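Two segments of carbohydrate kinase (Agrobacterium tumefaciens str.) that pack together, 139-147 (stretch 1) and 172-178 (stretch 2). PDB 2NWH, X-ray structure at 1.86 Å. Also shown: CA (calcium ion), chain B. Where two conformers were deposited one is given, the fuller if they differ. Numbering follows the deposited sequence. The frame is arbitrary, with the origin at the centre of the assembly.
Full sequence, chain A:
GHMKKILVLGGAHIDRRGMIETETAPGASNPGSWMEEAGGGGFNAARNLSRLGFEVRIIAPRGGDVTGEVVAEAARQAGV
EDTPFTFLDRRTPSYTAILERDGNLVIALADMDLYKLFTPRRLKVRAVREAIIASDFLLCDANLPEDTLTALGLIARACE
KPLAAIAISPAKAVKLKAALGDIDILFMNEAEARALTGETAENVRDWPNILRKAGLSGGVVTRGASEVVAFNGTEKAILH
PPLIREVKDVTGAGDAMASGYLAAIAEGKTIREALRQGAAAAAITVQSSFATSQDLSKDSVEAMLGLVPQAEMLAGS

Stretch 1, residues 139-147: LCDANLPED
Stretch 2 (172-178) KAVKLKA

What does Lys172 bring to the contact? Stretch 1 leaves its strand (139-141) through a type I turn, Asp141 to Leu144, and Ala142 (phi/psi -83/15) lies beside Lys172, CA to CA 5.6 Å. Both CA-to-CB bonds point toward the partner, so Ala142 CB and Lys172 CB sit 3.9 Å apart. The lysine (m, t, then -142° and -71°) lays its methylenes along the turn, Lys172 CD 3.5 Å from Ala142 O.

How does Lys175 hold the turn? A 3-10 segment, 174-176, carries it, with Lys175 N hydrogen-bonded to Lys172 O at 2.9 Å. Lys175 CA is 4.5 Å from Glu146 CA. With chi angles m, t, p, t, the chain reaches back so that Lys175 NZ donates to Ala142 O at 2.9 Å and, weakly, to Leu144 O at 3.0 Å. The ammonium thus answers carbonyls of the turn and its exit.

Where is the apolar part? Leu176 (m, t) starts away but its end returns: Leu176 CD1 lies 4.2 Å from Ala142 CB, and Leu176 CD2 4.5 Å from Cys140 SG (p).

What closes the far end? Glu146 (t, t, -7°), just after N-cap Pro145, extends so that Glu146 OE2 accepts from water 1 at 2.6 Å; that water accepts from Ala178 N at 2.7 Å. Ala178 O binds calcium CA at 2.4 Å.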

# COMPACT_ATOMS: atom_id res chain seq x y z
N LEU A 139 -1.96 -9.56 2.44
CA LEU A 139 -1.25 -8.31 2.34
C LEU A 139 -1.43 -7.55 3.63
O LEU A 139 -2.56 -7.37 4.09
CB LEU A 139 -1.76 -7.47 1.15
CG LEU A 139 -1.21 -6.01 1.08
CD1 LEU A 139 0.34 -5.98 0.86
CD2 LEU A 139 -1.96 -5.21 -0.03
N CYS A 140 -0.35 -7.04 4.19
CA CYS A 140 -0.52 -6.21 5.38
C CYS A 140 0.20 -4.89 5.16
O CYS A 140 0.95 -4.72 4.16
CB CYS A 140 0.03 -6.94 6.62
SG CYS A 140 1.86 -7.20 6.61
N ASP A 141 0.00 -3.96 6.08
CA ASP A 141 0.84 -2.80 6.08
C ASP A 141 1.34 -2.54 7.50
O ASP A 141 0.85 -3.13 8.49
CB ASP A 141 0.18 -1.60 5.43
CG ASP A 141 -0.97 -1.03 6.27
OD1 ASP A 141 -0.94 -1.18 7.51
OD2 ASP A 141 -1.88 -0.42 5.68
N ALA A 142 2.32 -1.65 7.58
CA ALA A 142 3.01 -1.42 8.83
C ALA A 142 2.25 -0.43 9.72
O ALA A 142 2.83 0.07 10.70
CB ALA A 142 4.50 -0.99 8.55
N ASN A 143 0.97 -0.16 9.41
CA ASN A 143 0.08 0.54 10.35
C ASN A 143 -0.27 -0.32 11.56
O ASN A 143 -0.62 0.19 12.64
CB ASN A 143 -1.24 0.99 9.70
CG ASN A 143 -1.07 2.18 8.80
OD1 ASN A 143 -1.43 2.13 7.61
ND2 ASN A 143 -0.53 3.26 9.35
N LEU A 144 -0.24 -1.64 11.36
CA LEU A 144 -0.54 -2.57 12.45
C LEU A 144 0.63 -2.59 13.45
O LEU A 144 1.77 -2.35 13.08
CB LEU A 144 -0.70 -4.00 11.91
CG LEU A 144 -1.80 -4.30 10.87
CD1 LEU A 144 -1.74 -5.79 10.51
CD2 LEU A 144 -3.17 -3.92 11.36
N PRO A 145 0.35 -2.88 14.72
CA PRO A 145 1.44 -2.96 15.70
C PRO A 145 2.56 -3.95 15.34
O PRO A 145 2.30 -4.95 14.68
CB PRO A 145 0.71 -3.46 16.96
CG PRO A 145 -0.69 -2.91 16.82
CD PRO A 145 -0.97 -3.12 15.33
N GLU A 146 3.79 -3.67 15.81
CA GLU A 146 4.92 -4.57 15.57
C GLU A 146 4.62 -6.02 15.95
O GLU A 146 4.79 -6.93 15.11
CB GLU A 146 6.21 -4.04 16.26
CG GLU A 146 7.41 -5.01 16.25
CD GLU A 146 8.76 -4.31 16.48
OE1 GLU A 146 8.81 -3.06 16.53
OE2 GLU A 146 9.79 -5.02 16.59
N ASP A 147 4.18 -6.27 17.19
CA ASP A 147 3.94 -7.66 17.59
C ASP A 147 2.83 -8.35 16.79
O ASP A 147 2.83 -9.56 16.62
CB ASP A 147 3.76 -7.84 19.11
CG ASP A 147 2.73 -6.87 19.72
OD1 ASP A 147 2.40 -7.05 20.93
OD2 ASP A 147 2.27 -5.93 19.04
N LYS A 172 7.58 3.53 10.30
CA LYS A 172 6.75 2.35 10.49
C LYS A 172 7.42 1.08 10.01
O LYS A 172 7.24 0.02 10.61
CB LYS A 172 5.38 2.54 9.82
CG LYS A 172 4.47 3.52 10.57
CD LYS A 172 3.04 3.48 10.04
CE LYS A 172 2.39 4.87 10.00
NZ LYS A 172 2.07 5.41 11.35
N ALA A 173 8.22 1.18 8.94
CA ALA A 173 8.92 0.03 8.35
C ALA A 173 9.62 -0.89 9.36
O ALA A 173 9.54 -2.12 9.24
CB ALA A 173 9.92 0.50 7.29
N VAL A 174 10.29 -0.28 10.35
CA VAL A 174 11.06 -1.03 11.37
C VAL A 174 10.20 -2.08 12.10
O VAL A 174 10.70 -3.12 12.55
CB VAL A 174 11.72 -0.08 12.39
CG1 VAL A 174 12.68 0.88 11.71
CG2 VAL A 174 10.66 0.69 13.19
N LYS A 175 8.90 -1.82 12.18
CA LYS A 175 7.92 -2.72 12.81
C LYS A 175 7.83 -4.10 12.13
O LYS A 175 7.24 -5.05 12.71
CB LYS A 175 6.54 -2.06 12.81
CG LYS A 175 6.47 -0.79 13.68
CD LYS A 175 5.29 0.12 13.34
CE LYS A 175 3.99 -0.41 13.86
NZ LYS A 175 2.79 0.45 13.60
N LEU A 176 8.40 -4.19 10.92
CA LEU A 176 8.36 -5.41 10.11
C LEU A 176 9.55 -6.34 10.36
O LEU A 176 9.60 -7.45 9.84
CB LEU A 176 8.25 -5.08 8.59
CG LEU A 176 6.89 -4.55 8.13
CD1 LEU A 176 7.03 -3.82 6.82
CD2 LEU A 176 5.80 -5.65 8.08
N LYS A 177 10.49 -5.90 11.20
CA LYS A 177 11.78 -6.57 11.37
C LYS A 177 11.68 -8.06 11.77
O LYS A 177 12.31 -8.91 11.11
CB LYS A 177 12.66 -5.78 12.33
CG LYS A 177 14.12 -6.25 12.42
CD LYS A 177 14.97 -5.35 13.36
CE LYS A 177 14.24 -5.00 14.68
NZ LYS A 177 13.88 -6.18 15.52
N ALA A 178 10.90 -8.39 12.82
CA ALA A 178 10.76 -9.82 13.19
C ALA A 178 9.97 -10.63 12.13
O ALA A 178 10.22 -11.84 11.92
CB ALA A 178 10.16 -9.99 14.57
CA CA B . 11.23 -13.97 12.20
O HOH W 1 10.10 -6.91 14.87
O HOH W 2 10.17 -14.77 10.34
O HOH W 3 9.28 -13.98 13.77
O HOH W 4 12.95 -12.40 10.88